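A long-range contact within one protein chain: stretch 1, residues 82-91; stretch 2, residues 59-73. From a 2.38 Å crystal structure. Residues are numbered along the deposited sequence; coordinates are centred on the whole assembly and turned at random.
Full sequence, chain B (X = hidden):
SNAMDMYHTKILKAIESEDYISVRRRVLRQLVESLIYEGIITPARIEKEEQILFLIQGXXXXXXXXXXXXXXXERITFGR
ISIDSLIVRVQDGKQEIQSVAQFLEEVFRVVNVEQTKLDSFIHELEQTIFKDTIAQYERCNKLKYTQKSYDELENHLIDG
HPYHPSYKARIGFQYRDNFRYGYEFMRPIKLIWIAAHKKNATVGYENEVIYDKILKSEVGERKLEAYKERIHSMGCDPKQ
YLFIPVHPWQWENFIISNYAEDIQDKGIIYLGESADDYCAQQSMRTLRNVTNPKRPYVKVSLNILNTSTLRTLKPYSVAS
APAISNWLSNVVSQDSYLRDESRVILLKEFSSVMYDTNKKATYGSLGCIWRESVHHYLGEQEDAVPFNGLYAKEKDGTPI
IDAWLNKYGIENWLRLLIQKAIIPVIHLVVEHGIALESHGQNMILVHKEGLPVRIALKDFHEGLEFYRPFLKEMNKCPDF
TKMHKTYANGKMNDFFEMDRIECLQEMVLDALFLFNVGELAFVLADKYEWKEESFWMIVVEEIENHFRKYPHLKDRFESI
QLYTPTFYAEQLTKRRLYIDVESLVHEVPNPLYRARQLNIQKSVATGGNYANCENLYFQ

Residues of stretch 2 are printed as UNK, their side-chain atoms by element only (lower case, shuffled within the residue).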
ATOM      1  N   SER B  82      -8.590  23.422  23.628  1.00 36.57           N
ATOM      2  CA  SER B  82      -7.220  23.800  23.312  1.00 41.54           C
ATOM      3  C   SER B  82      -6.319  23.125  24.302  1.00 39.95           C
ATOM      4  O   SER B  82      -6.552  23.264  25.485  1.00 44.74           O
ATOM      5  CB  SER B  82      -7.028  25.310  23.456  1.00 44.89           C
ATOM      6  OG  SER B  82      -7.881  26.015  22.597  1.00 51.26           O
ATOM      7  N   ILE B  83      -5.295  22.404  23.851  1.00 37.55           N
ATOM      8  CA  ILE B  83      -4.334  21.821  24.796  1.00 36.35           C
ATOM      9  C   ILE B  83      -3.074  22.707  24.832  1.00 44.50           C
ATOM     10  O   ILE B  83      -2.393  22.840  23.832  1.00 48.38           O
ATOM     11  CB  ILE B  83      -3.924  20.374  24.420  1.00 38.66           C
ATOM     12  CG1 ILE B  83      -5.112  19.387  24.502  1.00 36.54           C
ATOM     13  CG2 ILE B  83      -2.792  19.910  25.315  1.00 35.60           C
ATOM     14  CD1 ILE B  83      -5.738  19.270  25.890  1.00 33.24           C
ATOM     15  N   ASP B  84      -2.791  23.327  25.975  1.00 39.66           N
ATOM     16  CA  ASP B  84      -1.732  24.329  26.078  1.00 39.59           C
ATOM     17  C   ASP B  84      -0.363  23.818  26.549  1.00 42.56           C
ATOM     18  O   ASP B  84       0.603  24.582  26.574  1.00 45.01           O
ATOM     19  CB  ASP B  84      -2.184  25.474  26.992  1.00 38.35           C
ATOM     20  CG  ASP B  84      -3.533  26.075  26.552  1.00 54.54           C
ATOM     21  OD1 ASP B  84      -3.697  26.327  25.333  1.00 57.52           O
ATOM     22  OD2 ASP B  84      -4.434  26.287  27.411  1.00 51.32           O
ATOM     23  N   SER B  85      -0.264  22.547  26.925  1.00 34.27           N
ATOM     24  CA  SER B  85       0.969  22.071  27.553  1.00 37.96           C
ATOM     25  C   SER B  85       1.339  20.763  26.921  1.00 36.57           C
ATOM     26  O   SER B  85       0.476  20.098  26.377  1.00 35.53           O
ATOM     27  CB  SER B  85       0.791  21.877  29.066  1.00 37.75           C
ATOM     28  OG  SER B  85       0.217  20.605  29.367  1.00 45.07           O
ATOM     29  N   LEU B  86       2.597  20.364  27.046  1.00 34.95           N
ATOM     30  CA  LEU B  86       3.041  19.081  26.523  1.00 37.75           C
ATOM     31  C   LEU B  86       2.233  17.926  27.133  1.00 43.48           C
ATOM     32  O   LEU B  86       1.716  18.019  28.246  1.00 36.69           O
ATOM     33  CB  LEU B  86       4.515  18.873  26.872  1.00 43.00           C
ATOM     34  CG  LEU B  86       5.552  19.793  26.209  1.00 46.36           C
ATOM     35  CD1 LEU B  86       6.964  19.390  26.678  1.00 47.15           C
ATOM     36  CD2 LEU B  86       5.451  19.708  24.699  1.00 38.42           C
ATOM     37  N   ILE B  87       2.113  16.835  26.390  1.00 37.76           N
ATOM     38  CA  ILE B  87       1.427  15.675  26.900  1.00 32.10           C
ATOM     39  C   ILE B  87       2.392  14.699  27.553  1.00 44.43           C
ATOM     40  O   ILE B  87       3.302  14.164  26.904  1.00 45.46           O
ATOM     41  CB  ILE B  87       0.592  15.027  25.795  1.00 41.11           C
ATOM     42  CG1 ILE B  87      -0.571  15.975  25.442  1.00 33.93           C
ATOM     43  CG2 ILE B  87       0.082  13.654  26.241  1.00 40.14           C
ATOM     44  CD1 ILE B  87      -0.771  16.127  24.030  1.00 36.32           C
ATOM     45  N   VAL B  88       2.185  14.500  28.856  1.00 40.47           N
ATOM     46  CA  VAL B  88       3.113  13.780  29.718  1.00 42.42           C
ATOM     47  C   VAL B  88       2.547  12.440  30.161  1.00 51.48           C
ATOM     48  O   VAL B  88       1.383  12.343  30.595  1.00 48.07           O
ATOM     49  CB  VAL B  88       3.419  14.596  30.988  1.00 48.82           C
ATOM     50  CG1 VAL B  88       4.384  13.854  31.868  1.00 54.49           C
ATOM     51  CG2 VAL B  88       3.983  15.948  30.600  1.00 49.84           C
ATOM     52  N   ARG B  89       3.373  11.406  30.046  1.00 45.18           N
ATOM     53  CA  ARG B  89       2.997  10.083  30.504  1.00 41.21           C
ATOM     54  C   ARG B  89       3.447   9.863  31.945  1.00 51.81           C
ATOM     55  O   ARG B  89       4.636   9.934  32.257  1.00 50.60           O
ATOM     56  CB  ARG B  89       3.624   9.023  29.607  1.00 46.49           C
ATOM     57  CG  ARG B  89       3.244   7.574  29.952  1.00 52.96           C
ATOM     58  CD  ARG B  89       3.929   6.657  28.978  1.00 54.26           C
ATOM     59  NE  ARG B  89       3.538   5.257  29.064  1.00 56.68           N
ATOM     60  CZ  ARG B  89       4.108   4.366  29.868  1.00 59.71           C
ATOM     61  NH1 ARG B  89       5.077   4.737  30.710  1.00 59.29           N
ATOM     62  NH2 ARG B  89       3.702   3.103  29.840  1.00 52.69           N
ATOM     63  N   VAL B  90       2.495   9.585  32.827  1.00 55.35           N
ATOM     64  CA  VAL B  90       2.808   9.360  34.235  1.00 52.97           C
ATOM     65  C   VAL B  90       2.598   7.918  34.682  1.00 62.46           C
ATOM     66  O   VAL B  90       1.468   7.414  34.684  1.00 60.74           O
ATOM     67  CB  VAL B  90       1.948  10.234  35.122  1.00 48.24           C
ATOM     68  CG1 VAL B  90       2.399  10.108  36.573  1.00 45.62           C
ATOM     69  CG2 VAL B  90       2.030  11.666  34.629  1.00 53.44           C
ATOM     70  N   GLN B  91       3.691   7.229  34.994  1.00 62.57           N
ATOM     71  CA  GLN B  91       3.576   5.958  35.669  1.00 68.20           C
ATOM     72  C   GLN B  91       4.423   5.934  36.932  1.00 83.38           C
ATOM     73  O   GLN B  91       3.929   6.111  38.047  1.00 89.75           O
ATOM     74  CB  GLN B  91       4.020   4.856  34.719  1.00 65.19           C
ATOM     75  CG  GLN B  91       3.945   3.464  35.297  1.00 72.06           C
ATOM     76  CD  GLN B  91       4.022   2.431  34.204  1.00 76.67           C
ATOM     77  OE1 GLN B  91       5.067   2.267  33.558  1.00 79.30           O
ATOM     78  NE2 GLN B  91       2.900   1.757  33.949  1.00 70.23           N
ATOM     79  N   UNK B  59      -3.472   1.811  29.829  1.00 54.01           N
ATOM     80  CA  UNK B  59      -2.859   0.606  30.386  1.00 56.27           C
ATOM     81  C   UNK B  59      -1.669   0.249  29.519  1.00 58.89           C
ATOM     82  O   UNK B  59      -1.767   0.312  28.295  1.00 59.88           O
ATOM     83  c   UNK B  59      -3.836  -0.573  30.355  1.00 54.79           C
ATOM     84  c   UNK B  59      -5.896  -1.851  31.025  1.00 55.70           C
ATOM     85  c   UNK B  59      -4.518  -0.646  32.777  1.00 53.83           C
ATOM     86  c   UNK B  59      -5.006  -0.617  31.328  1.00 60.06           C
ATOM     87  N   UNK B  60      -0.551  -0.128  30.133  1.00 59.85           N
ATOM     88  CA  UNK B  60       0.614  -0.535  29.356  1.00 57.70           C
ATOM     89  C   UNK B  60       0.456  -1.974  28.916  1.00 66.23           C
ATOM     90  O   UNK B  60      -0.567  -2.592  29.181  1.00 69.97           O
ATOM     91  c   UNK B  60       2.067  -1.106  31.366  1.00 70.55           C
ATOM     92  c   UNK B  60       1.933  -0.295  30.097  1.00 59.09           C
ATOM     93  o   UNK B  60       2.960  -0.760  32.166  1.00 77.92           O
ATOM     94  o   UNK B  60       1.326  -2.096  31.564  1.00 72.33           O
ATOM     95  N   UNK B  61       1.447  -2.512  28.224  1.00 75.03           N
ATOM     96  CA  UNK B  61       1.302  -3.853  27.669  1.00 78.76           C
ATOM     97  C   UNK B  61       1.233  -4.957  28.735  1.00 77.71           C
ATOM     98  O   UNK B  61       0.700  -6.037  28.489  1.00 78.03           O
ATOM     99  c   UNK B  61       2.384  -4.126  26.619  1.00 90.69           C
ATOM    100  o   UNK B  61       5.984  -3.611  26.132  1.00120.26           O
ATOM    101  c   UNK B  61       3.750  -3.550  26.943  1.00101.46           C
ATOM    102  c   UNK B  61       4.796  -3.931  25.907  1.00111.85           C
ATOM    103  o   UNK B  61       4.435  -4.550  24.876  1.00109.09           O
ATOM    104  N   UNK B  62       1.736  -4.655  29.925  1.00 83.39           N
ATOM    105  CA  UNK B  62       1.664  -5.551  31.084  1.00 89.04           C
ATOM    106  C   UNK B  62       0.375  -5.275  31.856  1.00 87.20           C
ATOM    107  O   UNK B  62       0.187  -5.729  32.988  1.00 87.49           O
ATOM    108  o   UNK B  62       4.252  -5.953  30.137  1.00104.89           O
ATOM    109  c   UNK B  62       4.165  -5.298  31.202  1.00104.01           C
ATOM    110  o   UNK B  62       5.074  -4.553  31.639  1.00107.43           O
ATOM    111  c   UNK B  62       2.882  -5.393  31.986  1.00 94.54           C
ATOM    112  N   UNK B  63      -0.475  -4.444  31.265  1.00 82.63           N
ATOM    113  CA  UNK B  63      -1.796  -4.212  31.814  1.00 77.35           C
ATOM    114  C   UNK B  63      -1.704  -3.487  33.144  1.00 73.79           C
ATOM    115  O   UNK B  63      -2.553  -3.661  34.024  1.00 71.20           O
ATOM    116  o   UNK B  63      -4.681  -5.703  32.963  1.00102.04           O
ATOM    117  n   UNK B  63      -4.561  -4.947  30.837  1.00 94.36           N
ATOM    118  c   UNK B  63      -2.513  -5.552  31.990  1.00 84.80           C
ATOM    119  c   UNK B  63      -4.014  -5.413  31.970  1.00 94.83           C
ATOM    120  N   UNK B  64      -0.670  -2.657  33.272  1.00 71.15           N
ATOM    121  CA  UNK B  64      -0.514  -1.793  34.438  1.00 75.71           C
ATOM    122  C   UNK B  64      -0.972  -0.372  34.082  1.00 67.02           C
ATOM    123  O   UNK B  64      -0.672   0.155  32.984  1.00 57.07           O
ATOM    124  n   UNK B  64       4.229   0.821  37.743  1.00118.39           N
ATOM    125  c   UNK B  64       2.808   0.501  37.395  1.00114.87           C
ATOM    126  c   UNK B  64       1.147  -1.004  36.238  1.00101.80           C
ATOM    127  c   UNK B  64       0.935  -1.803  34.954  1.00 89.19           C
ATOM    128  c   UNK B  64       2.631  -0.763  36.543  1.00109.46           C
ATOM    129  N   UNK B  65      -1.709   0.247  35.000  1.00 59.29           N
ATOM    130  CA  UNK B  65      -2.294   1.535  34.691  1.00 65.92           C
ATOM    131  C   UNK B  65      -1.244   2.625  34.431  1.00 63.76           C
ATOM    132  O   UNK B  65      -0.137   2.635  34.986  1.00 67.26           O
ATOM    133  o   UNK B  65      -2.726   2.530  36.865  1.00 69.48           O
ATOM    134  c   UNK B  65      -3.332   1.953  35.738  1.00 66.67           C
ATOM    135  N   UNK B  66      -1.604   3.528  33.543  1.00 56.45           N
ATOM    136  CA  UNK B  66      -0.750   4.642  33.205  1.00 54.26           C
ATOM    137  C   UNK B  66      -1.687   5.831  33.063  1.00 51.29           C
ATOM    138  O   UNK B  66      -2.877   5.653  32.839  1.00 53.81           O
ATOM    139  c   UNK B  66       1.194   5.231  31.763  1.00 66.15           C
ATOM    140  c   UNK B  66      -0.011   4.359  31.887  1.00 59.36           C
ATOM    141  c   UNK B  66      -0.936   4.576  30.706  1.00 52.41           C
ATOM    142  N   UNK B  67      -1.160   7.041  33.202  1.00 56.20           N
ATOM    143  CA  UNK B  67      -1.960   8.253  33.060  1.00 48.30           C
ATOM    144  C   UNK B  67      -1.237   9.255  32.165  1.00 54.59           C
ATOM    145  O   UNK B  67      -0.035   9.466  32.317  1.00 51.94           O
ATOM    146  o   UNK B  67      -3.407   8.212  35.007  1.00 71.01           O
ATOM    147  c   UNK B  67      -2.629  10.343  34.324  1.00 71.58           C
ATOM    148  c   UNK B  67      -2.278   8.879  34.443  1.00 64.65           C
ATOM    149  N   UNK B  68      -1.972   9.866  31.233  1.00 53.43           N
ATOM    150  CA  UNK B  68      -1.465  11.000  30.458  1.00 45.02           C
ATOM    151  C   UNK B  68      -2.048  12.315  30.951  1.00 48.66           C
ATOM    152  O   UNK B  68      -3.252  12.420  31.143  1.00 52.60           O
ATOM    153  c   UNK B  68       0.951   8.790  27.354  1.00 46.53           C
ATOM    154  c   UNK B  68      -1.754  10.815  28.979  1.00 43.19           C
ATOM    155  c   UNK B  68      -1.010   9.654  28.390  1.00 45.69           C
ATOM    156  c   UNK B  68       0.405   7.537  27.323  1.00 47.29           C
ATOM    157  c   UNK B  68      -0.850   7.300  27.853  1.00 34.36           C
ATOM    158  o   UNK B  68       1.165   6.545  26.772  1.00 53.30           O
ATOM    159  c   UNK B  68      -1.555   8.371  28.383  1.00 45.86           C
ATOM    160  c   UNK B  68       0.254   9.827  27.877  1.00 43.70           C
ATOM    161  N   UNK B  69      -1.190  13.313  31.149  1.00 48.33           N
ATOM    162  CA  UNK B  69      -1.595  14.570  31.767  1.00 48.66           C
ATOM    163  C   UNK B  69      -1.299  15.737  30.863  1.00 47.62           C
ATOM    164  O   UNK B  69      -0.248  15.791  30.242  1.00 46.34           O
ATOM    165  o   UNK B  69       0.296  15.351  35.523  1.00 84.58           O
ATOM    166  c   UNK B  69      -1.281  14.029  34.249  1.00 71.97           C
ATOM    167  o   UNK B  69      -0.786  13.733  36.567  1.00 85.26           O
ATOM    168  c   UNK B  69      -0.536  14.401  35.538  1.00 82.28           C
ATOM    169  c   UNK B  69      -0.820  14.823  33.057  1.00 50.92           C
ATOM    170  N   UNK B  70      -2.222  16.680  30.812  1.00 44.27           N
ATOM    171  CA  UNK B  70      -1.950  17.942  30.158  1.00 43.16           C
ATOM    172  C   UNK B  70      -2.914  19.016  30.615  1.00 47.01           C
ATOM    173  O   UNK B  70      -3.989  18.708  31.117  1.00 44.21           O
ATOM    174  s   UNK B  70      -3.519  17.116  28.043  1.00 46.22           S
ATOM    175  c   UNK B  70      -2.008  17.782  28.642  1.00 35.79           C
ATOM    176  N   UNK B  71      -2.511  20.273  30.431  1.00 36.76           N
ATOM    177  CA  UNK B  71      -3.333  21.421  30.744  1.00 36.39           C
ATOM    178  C   UNK B  71      -3.967  21.979  29.458  1.00 40.32           C
ATOM    179  O   UNK B  71      -3.342  22.002  28.402  1.00 36.22           O
ATOM    180  c   UNK B  71      -2.492  22.503  31.425  1.00 34.24           C
ATOM    181  c   UNK B  71      -2.223  22.255  32.906  1.00 42.48           C
ATOM    182  c   UNK B  71      -1.021  21.691  33.340  1.00 39.86           C
ATOM    183  c   UNK B  71      -1.727  21.807  35.640  1.00 53.72           C
ATOM    184  c   UNK B  71      -3.163  22.592  33.868  1.00 44.62           C
ATOM    185  c   UNK B  71      -2.924  22.379  35.232  1.00 43.58           C
ATOM    186  c   UNK B  71      -0.769  21.467  34.701  1.00 41.78           C
ATOM    187  o   UNK B  71      -1.477  21.612  37.000  1.00 57.18           O
ATOM    188  N   UNK B  72      -5.209  22.429  29.552  1.00 44.33           N
ATOM    189  CA  UNK B  72      -5.834  23.096  28.431  1.00 34.43           C
ATOM    190  C   UNK B  72      -7.093  23.817  28.831  1.00 40.62           C
ATOM    191  O   UNK B  72      -7.353  24.013  30.003  1.00 43.06           O
ATOM    192  N   UNK B  73      -7.884  24.202  27.839  1.00 45.47           N
ATOM    193  CA  UNK B  73      -9.057  25.016  28.057  1.00 43.96           C
ATOM    194  C   UNK B  73     -10.216  24.474  27.230  1.00 41.75           C
ATOM    195  O   UNK B  73     -10.008  23.867  26.172  1.00 40.81           O
ATOM    196  c   UNK B  73      -7.311  28.511  27.581  1.00 44.56           C
ATOM    197  c   UNK B  73      -8.777  26.442  27.577  1.00 39.56           C
ATOM    198  c   UNK B  73      -6.199  28.986  25.407  1.00 46.48           C
ATOM    199  n   UNK B  73      -6.430  28.192  26.450  1.00 46.99           N
ATOM    200  n   UNK B  73      -6.801  30.179  25.285  1.00 35.80           N
ATOM    201  n   UNK B  73      -5.364  28.577  24.472  1.00 42.96           N
ATOM    202  c   UNK B  73      -7.708  27.214  28.334  1.00 47.51           C
TER

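Position 59 has four carbons, forked at the second, and no contact with stretch 1. The fork marks L59.

Position 60 has two carbons, the second carrying two oxygens. One oxygen lies 3.1 Å from Q91 NE2, which donates to it. This is D60, and the acceptor is OD2. Its OD1 accepts from the backbone N of position 64 at 2.7 Å, just past the type I turn from D60 to position 63.

Position 61 has three carbons, the last with two oxygens: E61. Position 62 is one carbon shorter: D62. Both are poorly ordered and clear of stretch 1.

Position 63 has two carbons ending in one oxygen and one nitrogen, an amide. It is N63, which closes the turn.

Position 64 has four carbons in a row ending in nitrogen, 3.6 Å from Q91 CG. It is K64.

Position 65 has one carbon and one oxygen, pointing away: S65. Its O accepts a weak bond from Q91 NE2 at 3.3 Å.

Position 66 has three carbons, branched at the first. One methyl covers a face of the R89 guanidinium. This is V66, with CG2 3.6 Å from R89 NE.

Position 67 has one carbon carrying an oxygen and a carbon: T67. Its N donates to V90 O at 3.0 Å, and its O accepts from V90 N at 2.6 Å.

Position 68 has a six-carbon ring bearing an oxygen. A ring carbon lies 3.5 Å from R89 CB. It is Y68.

Position 69 has three carbons ending in two oxygens. The carboxyl carbon is 3.9 Å from V90 CG2. It is E69; its backbone pairs with V88.

Position 70 has one carbon and one sulfur, the sulfur 3.8 Å from I83 CD1. It is C70.

Position 71 has another ring with an oxygen, whose end leads away. It is Y71. Its N donates to S85 OG at 2.9 Å, and its O accepts from D84 N at 2.8 Å.

Position 72 has no side-chain atoms: G72. An ideal CB would clash with S82 O, 2.2 Å away.

Position 73 has three carbons, a nitrogen, then a carbon with two more nitrogens. It is R73. NE meets D84 OD2 and NH2 meets D84 OD1, both at 2.9 Å, in a salt bridge.

The contact is two antiparallel ladders with loops between. The register shifts by two from I83 to V88, and S85 OG accepts from a backbone N there. I83, I87 and C70 supply apolar packing, while polar side chains link Q91 to D60 and D84 to R73.

Stretch 2 (59-73) LDEDNKSVTYECYGR
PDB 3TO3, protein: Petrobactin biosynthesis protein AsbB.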